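Local coordinates for concanavalin A-like lectin protein kinase family protein (Theobroma cacao, PDB 6CTH) that probably phosphorylates protein substrates with ATP, as the kinase domain of a lectin receptor-like kinase from cacao, at residues L259-M264 and A291-L296; V206-A211 and L228-V233. All blocks are in the same frame, centred on the assembly; numbering follows the deposited sequence.

How the contacts relate
Both contacts lie in the helical C-lobe of the kinase, on the same side of the chain's centre, with their own centres about 14 Å apart. Contact 2 comes first along the chain, joining helix 196-212 to helix 229-238, and it closes before contact 1 opens. Contact 1 then lays the C-terminal tail, beyond helix 280-287, on helix 256-269. That last helix joins the two: V263 packs CG1 on CG1 of V233 at 3.7 Å, and L262 places its methyls on A207 and A211. Helices 196-212, 229-238 and 256-269 thus pack on one another, and the tail covers a further part of helix 256-269.

Contact 1. Residues L259-M264 and A291-L296; sequences LECLVM and APLPNL. With ACT (acetate ion), chain D.
M264 sets its CG beside the backbone N (chi1 -75°) and then bends at chi3 (88°), while L293 also turns CG beside its N, and the two side chains cross at about a right angle. The L293 fork lies against the helix with its two branches on different residues. CD1 reaches M264 SD at 4.0 Å and lies near the carboxylate of E260, whose extended chain crosses it; CD2 rests on C261, 4.0 Å from SG and close to CA. Tightest is M264 CE, 3.2 Å from the carbonyl O of P294, a close methyl-to-oxygen approach rather than a hydrogen bond. M264 O in turn is flanked by carbons of the tail, with L296 CD1 at 3.6 Å and P294 CG slightly farther. Residues 292-294 run in polyproline II conformation, and no hydrogen bond joins 259-264 to 291-296. At N295 the backbone N donates to OXT of an acetate, probably from the crystallisation liquor (2.9 Å, 158°). Around the contact, Y237 of helix 229-238 touches M264 and gives L296 O a weak hydrogen bond, F289 and Y116 pack on C261, and L259 and L262 lean on helix 112-132.

Contact 2. Residues V206-A211 and L228-V233; sequences VALEIA and LLVPWV
L208 points from helix 196-212 toward helix 229-238, and its side chain has the largest share of this contact. Its CB is met first, by CD2 of L229 at 4.0 Å. With CG beside the backbone N (chi1 -64°), the fork then opens against V230 and V233, the latter one turn beyond L229. CD1 lies 4.2 Å from V230 CG2 and also touches V233 CG1, which CD2 approaches more closely, at 3.9 Å. V233 CG1 therefore sits against both branches, the two side chains crossing obliquely. L229 answers from the other helix: its CG is anti to the backbone N (chi1 -174°), and this carries CD2 past L208 CB to the start of the following residue, 3.6 Å from E209 N and 3.7 Å from E209 CG. All of this is apolar packing, with the short helix axes 10.5 Å apart and crossing at 70°.

Of the E209 side chain, L229 CD2 meets the aliphatic CG. Its buried carboxylate faces other partners: OE2 is hydrogen-bonded to both S216 N and Y183 OH, while the backbone of S216 also bonds to that of L229. Two grips on one oxygen should hold the carboxylate in place and help keep it charged. L267 of helix 256-269 adds to the apolar cluster, touching both L208 and V233. The arrangement is that of the protein kinase C-lobe, where 196-212 corresponds to the central F helix and 229-238 to the G helix packed across it.

Contact 1. Residues L259-M264 and A291-L296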
ATOM      1  N   LEU A 259      -1.043 -12.087  16.345  1.00 44.51           N
ATOM      2  CA  LEU A 259      -1.216 -12.760  15.066  1.00 42.90           C
ATOM      3  C   LEU A 259      -2.674 -13.060  14.830  1.00 42.41           C
ATOM      4  O   LEU A 259      -3.178 -12.843  13.740  1.00 40.79           O
ATOM      5  CB  LEU A 259      -0.415 -14.073  14.974  1.00 44.51           C
ATOM      6  CG  LEU A 259      -0.701 -14.930  13.744  1.00 43.76           C
ATOM      7  CD1 LEU A 259      -0.376 -14.241  12.421  1.00 43.35           C
ATOM      8  CD2 LEU A 259       0.092 -16.222  13.878  1.00 45.24           C
ATOM      9  N   GLU A 260      -3.349 -13.587  15.857  1.00 42.76           N
ATOM     10  CA  GLU A 260      -4.755 -13.854  15.763  1.00 43.46           C
ATOM     11  C   GLU A 260      -5.511 -12.597  15.409  1.00 42.25           C
ATOM     12  O   GLU A 260      -6.416 -12.606  14.574  1.00 41.39           O
ATOM     13  CB  GLU A 260      -5.292 -14.387  17.118  1.00 46.62           C
ATOM     14  CG  GLU A 260      -6.765 -14.725  17.111  1.00 48.59           C
ATOM     15  CD  GLU A 260      -7.208 -15.350  18.437  1.00 51.09           C
ATOM     16  OE1 GLU A 260      -7.050 -14.687  19.475  1.00 52.23           O
ATOM     17  OE2 GLU A 260      -7.635 -16.508  18.396  1.00 55.43           O
ATOM     18  N   CYS A 261      -5.148 -11.522  16.087  1.00 40.71           N
ATOM     19  CA  CYS A 261      -5.846 -10.267  15.915  1.00 40.28           C
ATOM     20  C   CYS A 261      -5.669  -9.760  14.498  1.00 38.97           C
ATOM     21  O   CYS A 261      -6.635  -9.347  13.872  1.00 38.89           O
ATOM     22  CB  CYS A 261      -5.324  -9.257  16.901  1.00 40.41           C
ATOM     23  SG  CYS A 261      -6.308  -7.751  16.874  1.00 40.75           S
ATOM     24  N   LEU A 262      -4.439  -9.816  14.015  1.00 38.56           N
ATOM     25  CA  LEU A 262      -4.118  -9.394  12.643  1.00 37.89           C
ATOM     26  C   LEU A 262      -4.871 -10.200  11.625  1.00 37.56           C
ATOM     27  O   LEU A 262      -5.436  -9.639  10.703  1.00 37.32           O
ATOM     28  CB  LEU A 262      -2.610  -9.429  12.377  1.00 37.49           C
ATOM     29  CG  LEU A 262      -2.146  -8.890  11.011  1.00 36.92           C
ATOM     30  CD1 LEU A 262      -2.621  -7.472  10.769  1.00 37.69           C
ATOM     31  CD2 LEU A 262      -0.631  -8.914  10.898  1.00 36.68           C
ATOM     32  N   VAL A 263      -4.904 -11.527  11.788  1.00 37.28           N
ATOM     33  CA  VAL A 263      -5.622 -12.368  10.842  1.00 36.89           C
ATOM     34  C   VAL A 263      -7.107 -12.096  10.856  1.00 37.12           C
ATOM     35  O   VAL A 263      -7.708 -11.987   9.809  1.00 36.09           O
ATOM     36  CB  VAL A 263      -5.334 -13.879  11.104  1.00 37.63           C
ATOM     37  CG1 VAL A 263      -6.281 -14.770  10.329  1.00 38.33           C
ATOM     38  CG2 VAL A 263      -3.904 -14.210  10.715  1.00 37.22           C
ATOM     39  N   MET A 264      -7.721 -12.016  12.037  1.00 38.34           N
ATOM     40  CA  MET A 264      -9.157 -11.792  12.081  1.00 39.90           C
ATOM     41  C   MET A 264      -9.549 -10.400  11.559  1.00 37.84           C
ATOM     42  O   MET A 264     -10.568 -10.250  10.883  1.00 37.68           O
ATOM     43  CB  MET A 264      -9.756 -12.110  13.483  1.00 42.96           C
ATOM     44  CG  MET A 264      -9.865 -13.633  13.775  1.00 46.11           C
ATOM     45  SD  MET A 264     -10.224 -13.730  15.534  1.00 55.16           S
ATOM     46  CE  MET A 264     -12.008 -13.630  15.431  1.00 54.19           C
ATOM     47  N   ALA A 291     -11.223  -2.927  21.667  1.00 45.41           N
ATOM     48  CA  ALA A 291     -12.568  -3.370  21.289  1.00 46.90           C
ATOM     49  C   ALA A 291     -12.516  -4.813  20.890  1.00 46.58           C
ATOM     50  O   ALA A 291     -11.437  -5.290  20.528  1.00 47.44           O
ATOM     51  CB  ALA A 291     -13.142  -2.519  20.156  1.00 45.61           C
ATOM     52  N   PRO A 292     -13.663  -5.527  20.907  1.00 48.28           N
ATOM     53  CA  PRO A 292     -13.571  -6.978  20.680  1.00 47.88           C
ATOM     54  C   PRO A 292     -13.227  -7.441  19.273  1.00 46.80           C
ATOM     55  O   PRO A 292     -13.555  -6.761  18.308  1.00 44.14           O
ATOM     56  CB  PRO A 292     -14.991  -7.476  21.003  1.00 50.19           C
ATOM     57  CG  PRO A 292     -15.521  -6.458  21.930  1.00 51.39           C
ATOM     58  CD  PRO A 292     -15.014  -5.158  21.366  1.00 49.66           C
ATOM     59  N   LEU A 293     -12.666  -8.651  19.184  1.00 46.24           N
ATOM     60  CA  LEU A 293     -12.419  -9.315  17.918  1.00 45.64           C
ATOM     61  C   LEU A 293     -13.742  -9.441  17.178  1.00 44.80           C
ATOM     62  O   LEU A 293     -14.787  -9.585  17.806  1.00 45.12           O
ATOM     63  CB  LEU A 293     -11.786 -10.698  18.114  1.00 47.18           C
ATOM     64  CG  LEU A 293     -10.363 -10.695  18.700  1.00 47.61           C
ATOM     65  CD1 LEU A 293     -10.035 -12.095  19.140  1.00 49.32           C
ATOM     66  CD2 LEU A 293      -9.314 -10.196  17.723  1.00 47.55           C
ATOM     67  N   PRO A 294     -13.727  -9.332  15.852  1.00 43.47           N
ATOM     68  CA  PRO A 294     -14.985  -9.495  15.121  1.00 43.93           C
ATOM     69  C   PRO A 294     -15.501 -10.939  15.195  1.00 45.61           C
ATOM     70  O   PRO A 294     -14.692 -11.854  15.267  1.00 45.59           O
ATOM     71  CB  PRO A 294     -14.590  -9.213  13.674  1.00 43.03           C
ATOM     72  CG  PRO A 294     -13.164  -9.616  13.621  1.00 42.63           C
ATOM     73  CD  PRO A 294     -12.586  -9.149  14.938  1.00 42.11           C
ATOM     74  N   ASN A 295     -16.813 -11.101  15.123  1.00 47.98           N
ATOM     75  CA  ASN A 295     -17.448 -12.420  14.961  1.00 51.60           C
ATOM     76  C   ASN A 295     -17.507 -12.737  13.461  1.00 50.36           C
ATOM     77  O   ASN A 295     -18.278 -12.142  12.710  1.00 53.73           O
ATOM     78  CB  ASN A 295     -18.848 -12.468  15.577  1.00 56.05           C
ATOM     79  CG  ASN A 295     -18.810 -12.622  17.093  1.00 61.26           C
ATOM     80  OD1 ASN A 295     -17.744 -12.489  17.715  1.00 64.44           O
ATOM     81  ND2 ASN A 295     -19.976 -12.883  17.705  1.00 63.91           N
ATOM     82  N   LEU A 296     -16.663 -13.650  13.048  1.00 47.00           N
ATOM     83  CA  LEU A 296     -16.577 -14.036  11.635  1.00 46.74           C
ATOM     84  C   LEU A 296     -17.158 -15.423  11.468  1.00 47.73           C
ATOM     85  O   LEU A 296     -16.953 -16.234  12.334  1.00 48.39           O
ATOM     86  CB  LEU A 296     -15.133 -14.045  11.224  1.00 45.23           C
ATOM     87  CG  LEU A 296     -14.509 -12.652  11.233  1.00 43.79           C
ATOM     88  CD1 LEU A 296     -13.062 -12.801  10.850  1.00 43.24           C
ATOM     89  CD2 LEU A 296     -15.209 -11.711  10.248  1.00 43.22           C
TER
HETATM   90  C   ACT D 603     -18.707  -8.039  14.744  1.00 54.53           C
HETATM   91  O   ACT D 603     -19.134  -8.813  13.880  1.00 66.63           O
HETATM   92  OXT ACT D 603     -17.914  -8.426  15.612  1.00 51.32           O
HETATM   93  CH3 ACT D 603     -19.031  -6.585  14.625  1.00 55.92           C

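Contact 2. Residues V206-A211 and L228-V233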
ATOM      1  N   VAL A 206      -3.681  -6.612   2.345  1.00 29.30           N
ATOM      2  CA  VAL A 206      -2.329  -6.254   2.743  1.00 29.43           C
ATOM      3  C   VAL A 206      -2.008  -6.806   4.127  1.00 29.77           C
ATOM      4  O   VAL A 206      -0.921  -7.296   4.353  1.00 29.89           O
ATOM      5  CB  VAL A 206      -2.112  -4.717   2.652  1.00 29.27           C
ATOM      6  CG1 VAL A 206      -0.839  -4.306   3.388  1.00 29.42           C
ATOM      7  CG2 VAL A 206      -2.057  -4.312   1.168  1.00 29.70           C
ATOM      8  N   ALA A 207      -2.927  -6.670   5.088  1.00 29.84           N
ATOM      9  CA  ALA A 207      -2.710  -7.172   6.444  1.00 30.84           C
ATOM     10  C   ALA A 207      -2.362  -8.670   6.411  1.00 31.74           C
ATOM     11  O   ALA A 207      -1.449  -9.120   7.076  1.00 32.26           O
ATOM     12  CB  ALA A 207      -3.945  -6.962   7.283  1.00 31.39           C
ATOM     13  N   LEU A 208      -3.079  -9.408   5.584  1.00 32.15           N
ATOM     14  CA  LEU A 208      -2.853 -10.866   5.472  1.00 32.98           C
ATOM     15  C   LEU A 208      -1.553 -11.212   4.777  1.00 33.40           C
ATOM     16  O   LEU A 208      -0.914 -12.212   5.129  1.00 35.35           O
ATOM     17  CB  LEU A 208      -4.047 -11.518   4.803  1.00 33.38           C
ATOM     18  CG  LEU A 208      -5.344 -11.405   5.608  1.00 33.97           C
ATOM     19  CD1 LEU A 208      -6.513 -12.037   4.917  1.00 34.79           C
ATOM     20  CD2 LEU A 208      -5.229 -11.957   7.029  1.00 34.63           C
ATOM     21  N   GLU A 209      -1.160 -10.409   3.780  1.00 32.96           N
ATOM     22  CA  GLU A 209       0.146 -10.558   3.125  1.00 33.20           C
ATOM     23  C   GLU A 209       1.253 -10.351   4.131  1.00 34.09           C
ATOM     24  O   GLU A 209       2.255 -11.041   4.110  1.00 33.86           O
ATOM     25  CB  GLU A 209       0.346  -9.591   1.957  1.00 32.61           C
ATOM     26  CG  GLU A 209      -0.600  -9.812   0.798  1.00 33.17           C
ATOM     27  CD  GLU A 209      -0.446  -8.872  -0.342  1.00 34.55           C
ATOM     28  OE1 GLU A 209      -0.227  -7.648  -0.061  1.00 34.62           O
ATOM     29  OE2 GLU A 209      -0.523  -9.322  -1.539  1.00 34.35           O
ATOM     30  N   ILE A 210       1.116  -9.318   4.987  1.00 33.54           N
ATOM     31  CA  ILE A 210       2.127  -9.043   5.984  1.00 34.37           C
ATOM     32  C   ILE A 210       2.261 -10.174   7.049  1.00 35.85           C
ATOM     33  O   ILE A 210       3.367 -10.582   7.411  1.00 37.69           O
ATOM     34  CB  ILE A 210       1.823  -7.669   6.622  1.00 33.43           C
ATOM     35  CG1 ILE A 210       2.058  -6.561   5.614  1.00 32.92           C
ATOM     36  CG2 ILE A 210       2.639  -7.398   7.871  1.00 34.57           C
ATOM     37  CD1 ILE A 210       1.600  -5.183   6.096  1.00 33.06           C
ATOM     38  N   ALA A 211       1.145 -10.686   7.527  1.00 36.51           N
ATOM     39  CA  ALA A 211       1.127 -11.817   8.470  1.00 37.24           C
ATOM     40  C   ALA A 211       1.798 -13.078   7.884  1.00 38.15           C
ATOM     41  O   ALA A 211       2.519 -13.791   8.591  1.00 38.45           O
ATOM     42  CB  ALA A 211      -0.305 -12.154   8.831  1.00 37.19           C
ATOM     43  N   LEU A 228      -5.292 -18.347  -4.348  1.00 45.63           N
ATOM     44  CA  LEU A 228      -5.285 -17.030  -3.727  1.00 43.95           C
ATOM     45  C   LEU A 228      -5.174 -17.055  -2.224  1.00 42.48           C
ATOM     46  O   LEU A 228      -5.673 -17.939  -1.542  1.00 42.02           O
ATOM     47  CB  LEU A 228      -6.550 -16.251  -4.107  1.00 43.97           C
ATOM     48  CG  LEU A 228      -6.803 -15.927  -5.581  1.00 45.10           C
ATOM     49  CD1 LEU A 228      -8.140 -15.230  -5.664  1.00 45.99           C
ATOM     50  CD2 LEU A 228      -5.747 -15.025  -6.194  1.00 46.30           C
ATOM     51  N   LEU A 229      -4.619 -15.964  -1.695  1.00 38.87           N
ATOM     52  CA  LEU A 229      -4.406 -15.839  -0.266  1.00 38.88           C
ATOM     53  C   LEU A 229      -5.631 -15.815   0.612  1.00 38.63           C
ATOM     54  O   LEU A 229      -5.661 -16.521   1.616  1.00 40.58           O
ATOM     55  CB  LEU A 229      -3.593 -14.541   0.019  1.00 37.95           C
ATOM     56  CG  LEU A 229      -3.152 -14.317   1.469  1.00 37.92           C
ATOM     57  CD1 LEU A 229      -2.253 -15.412   1.959  1.00 39.32           C
ATOM     58  CD2 LEU A 229      -2.402 -12.991   1.521  1.00 37.89           C
ATOM     59  N   VAL A 230      -6.614 -14.960   0.313  1.00 37.52           N
ATOM     60  CA  VAL A 230      -7.695 -14.723   1.232  1.00 37.79           C
ATOM     61  C   VAL A 230      -8.521 -16.014   1.499  1.00 38.43           C
ATOM     62  O   VAL A 230      -8.814 -16.303   2.651  1.00 37.81           O
ATOM     63  CB  VAL A 230      -8.582 -13.529   0.780  1.00 38.44           C
ATOM     64  CG1 VAL A 230      -9.870 -13.412   1.552  1.00 38.72           C
ATOM     65  CG2 VAL A 230      -7.786 -12.208   0.894  1.00 37.39           C
ATOM     66  N   PRO A 231      -8.879 -16.761   0.453  1.00 38.97           N
ATOM     67  CA  PRO A 231      -9.646 -18.018   0.734  1.00 40.65           C
ATOM     68  C   PRO A 231      -8.875 -19.006   1.585  1.00 40.97           C
ATOM     69  O   PRO A 231      -9.479 -19.646   2.443  1.00 43.23           O
ATOM     70  CB  PRO A 231      -9.899 -18.615  -0.643  1.00 40.92           C
ATOM     71  CG  PRO A 231      -9.765 -17.506  -1.598  1.00 40.79           C
ATOM     72  CD  PRO A 231      -8.830 -16.487  -0.983  1.00 39.50           C
ATOM     73  N   TRP A 232      -7.568 -19.120   1.386  1.00 40.48           N
ATOM     74  CA  TRP A 232      -6.758 -20.017   2.206  1.00 41.51           C
ATOM     75  C   TRP A 232      -6.678 -19.550   3.640  1.00 40.74           C
ATOM     76  O   TRP A 232      -6.770 -20.342   4.547  1.00 40.09           O
ATOM     77  CB  TRP A 232      -5.354 -20.156   1.610  1.00 43.24           C
ATOM     78  CG  TRP A 232      -4.402 -20.934   2.421  1.00 46.26           C
ATOM     79  CD1 TRP A 232      -4.269 -22.303   2.450  1.00 48.71           C
ATOM     80  CD2 TRP A 232      -3.395 -20.418   3.297  1.00 47.42           C
ATOM     81  NE1 TRP A 232      -3.236 -22.661   3.301  1.00 49.36           N
ATOM     82  CE2 TRP A 232      -2.684 -21.526   3.825  1.00 49.80           C
ATOM     83  CE3 TRP A 232      -3.012 -19.136   3.678  1.00 48.91           C
ATOM     84  CZ2 TRP A 232      -1.615 -21.378   4.722  1.00 50.79           C
ATOM     85  CZ3 TRP A 232      -1.945 -18.987   4.584  1.00 49.85           C
ATOM     86  CH2 TRP A 232      -1.265 -20.112   5.092  1.00 50.38           C
ATOM     87  N   VAL A 233      -6.533 -18.226   3.867  1.00 39.09           N
ATOM     88  CA  VAL A 233      -6.564 -17.711   5.240  1.00 38.56           C
ATOM     89  C   VAL A 233      -7.927 -17.966   5.878  1.00 39.52           C
ATOM     90  O   VAL A 233      -8.010 -18.415   7.045  1.00 39.98           O
ATOM     91  CB  VAL A 233      -6.138 -16.208   5.337  1.00 37.53           C
ATOM     92  CG1 VAL A 233      -6.231 -15.718   6.773  1.00 37.04           C
ATOM     93  CG2 VAL A 233      -4.713 -16.034   4.852  1.00 37.61           C
TER